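Local coordinates for Lin0012 protein (Listeria innocua, PDB 3K17), which probably phosphorylates phosphomevalonate at the expense of ATP, as a GHMP-family kinase of the mevalonate route to isopentenyl diphosphate, at residues F145-L150 with K190-F195; G170-Y175 with L208-P213; K256-A261 with E268-S273. All coordinates share one frame; numbering follows the deposited sequence.

Interaction 1 (F145-L150 with K190-F195); sequences FKLAAL and KSLEWF
Lys146 reaches across to the backbone of Phe195. Beyond CG its chain is fully extended, and CD passes 3.6 Å from Phe195 O. The ammonium gives this carbonyl only a weak hydrogen bond, Lys146 NZ to Phe195 O at 3.5 Å. A stronger partner of NZ is the carbonyl of Glu198, just past the segment, and the indole of Trp200 adds a cation-pi contact. Trp200 NE1 also donates to Phe195 O. The buried ammonium is thus held largely by backbone oxygens and an aromatic ring, with no salt bridge across the contact.

Leu147 follows, reaching the other segment with its tip. Its methyl CD2 meets Leu192 CD1 at 4.1 Å, and the two side chains cross at about a right angle. This is helix-on-helix packing in the N-terminal domain of a GHMP kinase. Helix 141-156 carries the first segment, and the short helix 192-197 lies against it. Ser191 is the N-cap of that short helix: its OG accepts from Trp194 N at 3.0 Å. Helix 76-91 adds to the apolar packing, where Ile84 and Phe88 touch Leu192.

Leu150 comes one turn after Lys146. Its CD1 packs on Leu192 CD1 at 3.6 Å, and these two leucines slide past each other in opposite directions. The same CD1 lies 4.3 Å from Phe195 CB and approaches the phenyl ring obliquely. Ala188 of the second subunit also packs on Leu192.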
loop_
_atom_site.group_PDB
_atom_site.type_symbol
_atom_site.label_atom_id
_atom_site.label_comp_id
_atom_site.label_asym_id
_atom_site.label_seq_id
_atom_site.Cartn_x
_atom_site.Cartn_y
_atom_site.Cartn_z
ATOM N N PHE A 145 -26.496 -8.489 -28.031
ATOM C CA PHE A 145 -26.542 -9.396 -26.898
ATOM C C PHE A 145 -25.116 -9.781 -26.520
ATOM O O PHE A 145 -24.774 -9.831 -25.343
ATOM C CB PHE A 145 -27.310 -10.678 -27.227
ATOM C CG PHE A 145 -27.054 -11.782 -26.250
ATOM C CD1 PHE A 145 -27.666 -11.780 -24.997
ATOM C CD2 PHE A 145 -26.142 -12.793 -26.551
ATOM C CE1 PHE A 145 -27.371 -12.766 -24.060
ATOM C CE2 PHE A 145 -25.843 -13.784 -25.613
ATOM C CZ PHE A 145 -26.462 -13.767 -24.365
ATOM N N LYS A 146 -24.296 -10.068 -27.529
ATOM C CA LYS A 146 -22.910 -10.461 -27.302
ATOM C C LYS A 146 -22.112 -9.368 -26.584
ATOM O O LYS A 146 -21.320 -9.659 -25.699
ATOM C CB LYS A 146 -22.224 -10.805 -28.632
ATOM C CG LYS A 146 -22.735 -12.070 -29.316
ATOM C CD LYS A 146 -21.962 -12.305 -30.605
ATOM C CE LYS A 146 -22.454 -13.529 -31.363
ATOM N NZ LYS A 146 -21.682 -13.713 -32.630
ATOM N N LEU A 147 -22.298 -8.117 -26.987
ATOM C CA LEU A 147 -21.597 -7.017 -26.334
ATOM C C LEU A 147 -22.051 -6.955 -24.871
ATOM O O LEU A 147 -21.232 -6.909 -23.960
ATOM C CB LEU A 147 -21.915 -5.692 -27.029
ATOM C CG LEU A 147 -21.362 -5.490 -28.444
ATOM C CD1 LEU A 147 -21.972 -4.236 -29.055
ATOM C CD2 LEU A 147 -19.836 -5.388 -28.400
ATOM N N ALA A 148 -23.365 -6.978 -24.662
ATOM C CA ALA A 148 -23.940 -6.913 -23.326
ATOM C C ALA A 148 -23.539 -8.104 -22.459
ATOM O O ALA A 148 -23.283 -7.951 -21.254
ATOM C CB ALA A 148 -25.463 -6.817 -23.421
ATOM N N ALA A 149 -23.485 -9.287 -23.065
ATOM C CA ALA A 149 -23.117 -10.502 -22.347
ATOM C C ALA A 149 -21.645 -10.504 -21.919
ATOM O O ALA A 149 -21.324 -10.877 -20.785
ATOM C CB ALA A 149 -23.411 -11.732 -23.206
ATOM N N LEU A 150 -20.753 -10.110 -22.825
ATOM C CA LEU A 150 -19.328 -10.054 -22.501
ATOM C C LEU A 150 -19.124 -9.045 -21.377
ATOM O O LEU A 150 -18.400 -9.305 -20.424
ATOM C CB LEU A 150 -18.503 -9.609 -23.710
ATOM C CG LEU A 150 -18.293 -10.608 -24.852
ATOM C CD1 LEU A 150 -17.476 -9.968 -25.967
ATOM C CD2 LEU A 150 -17.576 -11.838 -24.314
ATOM N N LYS A 190 -8.446 -13.212 -28.405
ATOM C CA LYS A 190 -9.276 -12.850 -29.558
ATOM C C LYS A 190 -9.759 -11.414 -29.424
ATOM O O LYS A 190 -10.008 -10.949 -28.318
ATOM C CB LYS A 190 -10.489 -13.782 -29.669
ATOM C CG LYS A 190 -10.149 -15.222 -30.049
ATOM C CD LYS A 190 -9.647 -15.293 -31.490
ATOM C CE LYS A 190 -9.371 -16.726 -31.933
ATOM N NZ LYS A 190 -8.882 -16.782 -33.345
ATOM N N SER A 191 -9.891 -10.709 -30.542
ATOM C CA SER A 191 -10.363 -9.334 -30.489
ATOM C C SER A 191 -11.875 -9.333 -30.307
ATOM O O SER A 191 -12.541 -10.354 -30.506
ATOM C CB SER A 191 -10.021 -8.579 -31.774
ATOM O OG SER A 191 -10.912 -8.932 -32.825
ATOM N N LEU A 192 -12.411 -8.182 -29.921
ATOM C CA LEU A 192 -13.840 -8.031 -29.736
ATOM C C LEU A 192 -14.520 -8.187 -31.105
ATOM O O LEU A 192 -15.610 -8.757 -31.215
ATOM C CB LEU A 192 -14.132 -6.647 -29.153
ATOM C CG LEU A 192 -15.598 -6.299 -28.908
ATOM C CD1 LEU A 192 -16.190 -7.285 -27.918
ATOM C CD2 LEU A 192 -15.703 -4.872 -28.395
ATOM N N GLU A 193 -13.865 -7.688 -32.150
ATOM C CA GLU A 193 -14.416 -7.775 -33.502
ATOM C C GLU A 193 -14.588 -9.229 -33.922
ATOM O O GLU A 193 -15.547 -9.574 -34.608
ATOM C CB GLU A 193 -13.510 -7.056 -34.506
ATOM C CG GLU A 193 -14.053 -7.081 -35.933
ATOM C CD GLU A 193 -13.168 -6.333 -36.919
ATOM O OE1 GLU A 193 -11.942 -6.576 -36.912
ATOM O OE2 GLU A 193 -13.700 -5.510 -37.703
ATOM N N TRP A 194 -13.655 -10.075 -33.502
ATOM C CA TRP A 194 -13.708 -11.494 -33.821
ATOM C C TRP A 194 -14.887 -12.141 -33.097
ATOM O O TRP A 194 -15.564 -13.016 -33.640
ATOM C CB TRP A 194 -12.406 -12.180 -33.395
ATOM C CG TRP A 194 -12.365 -13.642 -33.711
ATOM C CD1 TRP A 194 -11.935 -14.225 -34.870
ATOM C CD2 TRP A 194 -12.832 -14.705 -32.877
ATOM N NE1 TRP A 194 -12.107 -15.591 -34.810
ATOM C CE2 TRP A 194 -12.657 -15.912 -33.597
ATOM C CE3 TRP A 194 -13.383 -14.759 -31.590
ATOM C CZ2 TRP A 194 -13.015 -17.154 -33.071
ATOM C CZ3 TRP A 194 -13.742 -15.998 -31.066
ATOM C CH2 TRP A 194 -13.554 -17.179 -31.808
ATOM N N PHE A 195 -15.125 -11.709 -31.863
ATOM C CA PHE A 195 -16.224 -12.247 -31.063
ATOM C C PHE A 195 -17.579 -11.923 -31.678
ATOM O O PHE A 195 -18.502 -12.735 -31.618
ATOM C CB PHE A 195 -16.174 -11.675 -29.636
ATOM C CG PHE A 195 -15.361 -12.495 -28.672
ATOM C CD1 PHE A 195 -15.777 -13.773 -28.308
ATOM C CD2 PHE A 195 -14.208 -11.973 -28.090
ATOM C CE1 PHE A 195 -15.063 -14.523 -27.373
ATOM C CE2 PHE A 195 -13.478 -12.712 -27.148
ATOM C CZ PHE A 195 -13.906 -13.988 -26.785
#

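Interaction 2 (G170-Y175 with L208-P213); sequences GGWIAY and LEEPVP
Trp172 turns one face of its indole to Glu210 and Pro211. Its CG, anti to the carbonyl carbon, carries the ring to the 208-213 side. Pro211 CD sits over the centre of the six-membered ring, 3.8 Å from the centroid and 1° off the normal. Glu210 CA lies over the five-membered ring, toward the rim of the indole. Both are CH-pi contacts. The Glu210 side chain is extended, with CG anti to the backbone N (chi1 -172°), which brings CG to 3.3 Å from Trp172 NE1.

Strand 172-176 pairs antiparallel with strands 29-35 and 204-208 in the mixed sheet. Leu208 CD1 lies 3.6 Å from Ile173 C and 3.9 Å from Ala174 CB. Leu208 N donates to Trp172 O at 2.7 Å, nearly straight at 168°, from above the carbonyl plane. A water accepts from Trp172 N and donates to Leu208 O, bridging the two backbones beside the direct bond.

The C-H groups on the indole adjoin backbone nitrogens, so they are slightly polarised and suit a pi face. Trp172 NE1 and Glu210 OE1 both bond Thr351 OG1. Held at this edge and packed on its face, the indole should have little freedom to rotate.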
loop_
_atom_site.group_PDB
_atom_site.type_symbol
_atom_site.label_atom_id
_atom_site.label_comp_id
_atom_site.label_asym_id
_atom_site.label_seq_id
_atom_site.Cartn_x
_atom_site.Cartn_y
_atom_site.Cartn_z
ATOM N N GLY A 170 -36.897 -9.053 -24.617
ATOM C CA GLY A 170 -38.260 -8.797 -24.180
ATOM C C GLY A 170 -39.091 -10.069 -24.307
ATOM O O GLY A 170 -38.564 -11.139 -24.620
ATOM N N GLY A 171 -40.390 -9.958 -24.053
ATOM C CA GLY A 171 -41.271 -11.109 -24.144
ATOM C C GLY A 171 -40.830 -12.317 -23.340
ATOM O O GLY A 171 -40.174 -12.189 -22.301
ATOM N N TRP A 172 -41.208 -13.498 -23.829
ATOM C CA TRP A 172 -40.872 -14.764 -23.201
ATOM C C TRP A 172 -39.833 -15.472 -24.058
ATOM O O TRP A 172 -39.966 -15.514 -25.286
ATOM C CB TRP A 172 -42.118 -15.659 -23.095
ATOM C CG TRP A 172 -43.172 -15.164 -22.143
ATOM C CD1 TRP A 172 -43.972 -14.067 -22.296
ATOM C CD2 TRP A 172 -43.496 -15.722 -20.864
ATOM N NE1 TRP A 172 -44.769 -13.903 -21.188
ATOM C CE2 TRP A 172 -44.496 -14.905 -20.292
ATOM C CE3 TRP A 172 -43.033 -16.832 -20.141
ATOM C CZ2 TRP A 172 -45.040 -15.160 -19.028
ATOM C CZ3 TRP A 172 -43.575 -17.087 -18.882
ATOM C CH2 TRP A 172 -44.569 -16.252 -18.340
ATOM N N ILE A 173 -38.810 -16.039 -23.424
ATOM C CA ILE A 173 -37.773 -16.737 -24.176
ATOM C C ILE A 173 -37.262 -18.015 -23.530
ATOM O O ILE A 173 -37.376 -18.228 -22.318
ATOM C CB ILE A 173 -36.515 -15.856 -24.399
ATOM C CG1 ILE A 173 -35.886 -15.505 -23.047
ATOM C CG2 ILE A 173 -36.875 -14.596 -25.173
ATOM C CD1 ILE A 173 -34.475 -14.914 -23.136
ATOM N N ALA A 174 -36.688 -18.860 -24.379
ATOM C CA ALA A 174 -36.044 -20.080 -23.955
ATOM C C ALA A 174 -34.593 -19.685 -24.221
ATOM O O ALA A 174 -34.206 -19.444 -25.369
ATOM C CB ALA A 174 -36.449 -21.243 -24.837
ATOM N N TYR A 175 -33.799 -19.580 -23.161
ATOM C CA TYR A 175 -32.400 -19.188 -23.306
ATOM C C TYR A 175 -31.458 -20.361 -23.094
ATOM O O TYR A 175 -31.532 -21.048 -22.072
ATOM C CB TYR A 175 -32.053 -18.097 -22.289
ATOM C CG TYR A 175 -30.585 -17.734 -22.292
ATOM C CD1 TYR A 175 -30.040 -16.983 -23.327
ATOM C CD2 TYR A 175 -29.731 -18.175 -21.276
ATOM C CE1 TYR A 175 -28.678 -16.677 -23.360
ATOM C CE2 TYR A 175 -28.366 -17.874 -21.302
ATOM C CZ TYR A 175 -27.847 -17.124 -22.347
ATOM O OH TYR A 175 -26.502 -16.819 -22.382
ATOM N N LEU A 208 -40.655 -17.201 -27.317
ATOM C CA LEU A 208 -41.760 -18.096 -26.999
ATOM C C LEU A 208 -43.099 -17.375 -26.930
ATOM O O LEU A 208 -43.161 -16.145 -26.886
ATOM C CB LEU A 208 -41.520 -18.785 -25.657
ATOM C CG LEU A 208 -40.315 -19.712 -25.528
ATOM C CD1 LEU A 208 -40.158 -20.137 -24.067
ATOM C CD2 LEU A 208 -40.502 -20.921 -26.425
ATOM N N GLU A 209 -44.169 -18.163 -26.920
ATOM C CA GLU A 209 -45.521 -17.630 -26.837
ATOM C C GLU A 209 -45.920 -17.593 -25.372
ATOM O O GLU A 209 -45.688 -18.553 -24.630
ATOM C CB GLU A 209 -46.503 -18.524 -27.607
ATOM C CG GLU A 209 -46.285 -18.563 -29.116
ATOM C CD GLU A 209 -47.261 -17.674 -29.872
ATOM O OE1 GLU A 209 -48.486 -17.941 -29.799
ATOM O OE2 GLU A 209 -46.805 -16.713 -30.537
ATOM N N GLU A 210 -46.516 -16.482 -24.962
ATOM C CA GLU A 210 -46.955 -16.309 -23.585
ATOM C C GLU A 210 -48.017 -17.352 -23.238
ATOM O O GLU A 210 -48.970 -17.551 -23.990
ATOM C CB GLU A 210 -47.540 -14.909 -23.413
ATOM C CG GLU A 210 -47.861 -14.533 -21.979
ATOM C CD GLU A 210 -48.443 -13.136 -21.876
ATOM O OE1 GLU A 210 -48.040 -12.265 -22.674
ATOM O OE2 GLU A 210 -49.291 -12.900 -20.995
ATOM N N PRO A 211 -47.859 -18.041 -22.100
ATOM C CA PRO A 211 -48.853 -19.048 -21.721
ATOM C C PRO A 211 -50.192 -18.383 -21.417
ATOM O O PRO A 211 -50.242 -17.205 -21.028
ATOM C CB PRO A 211 -48.242 -19.690 -20.477
ATOM C CG PRO A 211 -46.774 -19.522 -20.698
ATOM C CD PRO A 211 -46.690 -18.109 -21.212
ATOM N N VAL A 212 -51.274 -19.136 -21.594
ATOM C CA VAL A 212 -52.609 -18.613 -21.330
ATOM C C VAL A 212 -52.863 -18.468 -19.830
ATOM O O VAL A 212 -53.484 -17.497 -19.402
ATOM C CB VAL A 212 -53.716 -19.516 -21.960
ATOM C CG1 VAL A 212 -55.107 -18.999 -21.568
ATOM C CG2 VAL A 212 -53.589 -19.514 -23.486
ATOM N N PRO A 213 -52.397 -19.430 -19.014
ATOM C CA PRO A 213 -52.611 -19.336 -17.563
ATOM C C PRO A 213 -52.085 -18.003 -17.029
ATOM O O PRO A 213 -50.997 -17.572 -17.402
ATOM C CB PRO A 213 -51.813 -20.520 -17.018
ATOM C CG PRO A 213 -51.884 -21.519 -18.135
ATOM C CD PRO A 213 -51.657 -20.659 -19.352
HETATM O O HOH W 1 -42.646 -13.566 -26.295
#

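Interaction 3 (K256-A261 with E268-S273); sequences KQIIQA and ELLYSS
Two consecutive helices of the GHMP kinase C-terminal region, 241-264 and 267-288, form an antiparallel helical hairpin, and this contact lies next to its turn. The segment axes approach to 8.4 Å, with 152° between their directions. Leu269 enters the groove of the first helix. Its CG, anti to the backbone N (chi1 -178°), is placed against Ala261 CB at 3.8 Å. Its CD2 lies 3.5 Å from Gln257 O and also touches the side chain of Gln260, which Leu269 crosses at about a right angle. Ala261 CB stands equally close to Leu270 N. This small side chain lies where the backbones come nearest, with the CA atoms of Ala261 and Leu270 5.5 Å apart.

Deeper in, Leu270 CD1 meets Ile258 CG1 at 3.8 Å. Further from the hairpin bend, Ser273 CB packs on Ile258 CB at 4.0 Å. Ser273 OG turns back to its own helix and donates to Leu269 O in a short bond, modelled at 2.5 Å, whose exact length is doubtful. That carbonyl also accepts from Ser273 N. No hydrogen bond crosses between the two segments, which meet by packing alone.

One side of the hairpin lies on strands of two sheets. Ile258 touches Ile31 of strand 29-35. Leu270 rests on Phe325 of strand 321-326 and on Pro211 of the segment leading to strand 214-219.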
loop_
_atom_site.group_PDB
_atom_site.type_symbol
_atom_site.label_atom_id
_atom_site.label_comp_id
_atom_site.label_asym_id
_atom_site.label_seq_id
_atom_site.Cartn_x
_atom_site.Cartn_y
_atom_site.Cartn_z
ATOM N N LYS A 256 -37.054 -29.718 -21.098
ATOM C CA LYS A 256 -37.557 -30.269 -22.348
ATOM C C LYS A 256 -39.085 -30.276 -22.299
ATOM O O LYS A 256 -39.748 -29.868 -23.253
ATOM C CB LYS A 256 -37.021 -31.691 -22.539
ATOM C CG LYS A 256 -37.319 -32.304 -23.899
ATOM C CD LYS A 256 -36.552 -33.608 -24.091
ATOM C CE LYS A 256 -35.038 -33.376 -24.049
ATOM N NZ LYS A 256 -34.574 -32.428 -25.109
ATOM N N GLN A 257 -39.630 -30.724 -21.169
ATOM C CA GLN A 257 -41.076 -30.782 -20.964
ATOM C C GLN A 257 -41.732 -29.407 -21.019
ATOM O O GLN A 257 -42.697 -29.185 -21.759
ATOM C CB GLN A 257 -41.388 -31.410 -19.606
ATOM C CG GLN A 257 -41.201 -32.916 -19.531
ATOM C CD GLN A 257 -41.266 -33.428 -18.102
ATOM O OE1 GLN A 257 -42.139 -33.030 -17.325
ATOM N NE2 GLN A 257 -40.345 -34.315 -17.748
ATOM N N ILE A 258 -41.204 -28.479 -20.231
ATOM C CA ILE A 258 -41.771 -27.143 -20.188
ATOM C C ILE A 258 -41.706 -26.468 -21.559
ATOM O O ILE A 258 -42.625 -25.744 -21.940
ATOM C CB ILE A 258 -41.069 -26.283 -19.090
ATOM C CG1 ILE A 258 -41.911 -25.044 -18.784
ATOM C CG2 ILE A 258 -39.670 -25.878 -19.542
ATOM C CD1 ILE A 258 -41.519 -24.341 -17.491
ATOM N N ILE A 259 -40.634 -26.705 -22.312
ATOM C CA ILE A 259 -40.538 -26.112 -23.646
ATOM C C ILE A 259 -41.657 -26.701 -24.515
ATOM O O ILE A 259 -42.273 -26.001 -25.318
ATOM C CB ILE A 259 -39.157 -26.384 -24.299
ATOM C CG1 ILE A 259 -38.090 -25.507 -23.628
ATOM C CG2 ILE A 259 -39.208 -26.073 -25.799
ATOM C CD1 ILE A 259 -36.703 -25.689 -24.184
ATOM N N GLN A 260 -41.913 -27.993 -24.340
ATOM C CA GLN A 260 -42.979 -28.670 -25.076
ATOM C C GLN A 260 -44.294 -27.993 -24.689
ATOM O O GLN A 260 -45.104 -27.639 -25.546
ATOM C CB GLN A 260 -43.025 -30.145 -24.680
ATOM C CG GLN A 260 -44.116 -30.966 -25.369
ATOM C CD GLN A 260 -44.174 -32.380 -24.831
ATOM O OE1 GLN A 260 -43.147 -33.045 -24.700
ATOM N NE2 GLN A 260 -45.377 -32.850 -24.520
ATOM N N ALA A 261 -44.491 -27.808 -23.386
ATOM C CA ALA A 261 -45.702 -27.176 -22.869
ATOM C C ALA A 261 -45.942 -25.814 -23.510
ATOM O O ALA A 261 -47.080 -25.456 -23.818
ATOM C CB ALA A 261 -45.609 -27.030 -21.352
ATOM N N GLU A 268 -51.637 -28.145 -18.527
ATOM C CA GLU A 268 -51.393 -29.133 -17.480
ATOM C C GLU A 268 -49.918 -29.500 -17.401
ATOM O O GLU A 268 -49.380 -29.717 -16.315
ATOM C CB GLU A 268 -52.223 -30.403 -17.714
ATOM C CG GLU A 268 -53.725 -30.238 -17.477
ATOM C CD GLU A 268 -54.056 -29.749 -16.073
ATOM O OE1 GLU A 268 -53.419 -30.227 -15.104
ATOM O OE2 GLU A 268 -54.962 -28.894 -15.941
ATOM N N LEU A 269 -49.266 -29.578 -18.554
ATOM C CA LEU A 269 -47.849 -29.921 -18.600
ATOM C C LEU A 269 -46.995 -28.773 -18.039
ATOM O O LEU A 269 -45.877 -28.995 -17.570
ATOM C CB LEU A 269 -47.429 -30.243 -20.038
ATOM C CG LEU A 269 -45.972 -30.667 -20.234
ATOM C CD1 LEU A 269 -45.675 -31.904 -19.394
ATOM C CD2 LEU A 269 -45.709 -30.932 -21.713
ATOM N N LEU A 270 -47.521 -27.553 -18.098
ATOM C CA LEU A 270 -46.803 -26.402 -17.559
ATOM C C LEU A 270 -46.834 -26.483 -16.035
ATOM O O LEU A 270 -45.794 -26.366 -15.382
ATOM C CB LEU A 270 -47.443 -25.089 -18.029
ATOM C CG LEU A 270 -46.835 -23.787 -17.484
ATOM C CD1 LEU A 270 -45.348 -23.700 -17.808
ATOM C CD2 LEU A 270 -47.579 -22.609 -18.071
ATOM N N TYR A 271 -48.022 -26.708 -15.473
ATOM C CA TYR A 271 -48.174 -26.804 -14.020
ATOM C C TYR A 271 -47.296 -27.884 -13.399
ATOM O O TYR A 271 -46.570 -27.633 -12.437
ATOM C CB TYR A 271 -49.635 -27.079 -13.634
ATOM C CG TYR A 271 -50.620 -26.037 -14.116
ATOM C CD1 TYR A 271 -50.388 -24.676 -13.909
ATOM C CD2 TYR A 271 -51.787 -26.414 -14.780
ATOM C CE1 TYR A 271 -51.300 -23.711 -14.357
ATOM C CE2 TYR A 271 -52.703 -25.463 -15.232
ATOM C CZ TYR A 271 -52.454 -24.116 -15.020
ATOM O OH TYR A 271 -53.350 -23.180 -15.480
ATOM N N SER A 272 -47.367 -29.093 -13.943
ATOM C CA SER A 272 -46.573 -30.190 -13.414
ATOM C C SER A 272 -45.075 -29.935 -13.556
ATOM O O SER A 272 -44.302 -30.316 -12.689
ATOM C CB SER A 272 -46.960 -31.507 -14.101
ATOM O OG SER A 272 -46.944 -31.375 -15.510
ATOM N N SER A 273 -44.666 -29.285 -14.641
ATOM C CA SER A 273 -43.248 -28.991 -14.852
ATOM C C SER A 273 -42.741 -28.007 -13.803
ATOM O O SER A 273 -41.636 -28.154 -13.273
ATOM C CB SER A 273 -43.021 -28.402 -16.246
ATOM O OG SER A 273 -43.405 -29.312 -17.255
#

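How the interactions relate
Interaction 1 lies in the N-terminal part of the kinase and interaction 3 in the C-terminal part. Their centres are about 34 Å apart, and they do not touch. Interaction 2 touches both. Its centre is about 26 Å from that of interaction 1 and about 13 Å from that of interaction 3. Phe145 CZ meets Tyr175 OH at 3.6 Å, between interactions 1 and 2. Pro213 CB meets Tyr271 OH at 3.4 Å, between interactions 2 and 3. Along the chain the segments of interactions 1 and 2 alternate, and interaction 3 follows both. The 208-213 segment joins strand 204-208 of the mixed sheet to strand 214-219 of the four-stranded sheet, so interaction 2 sits where the chain passes from one sheet to the other.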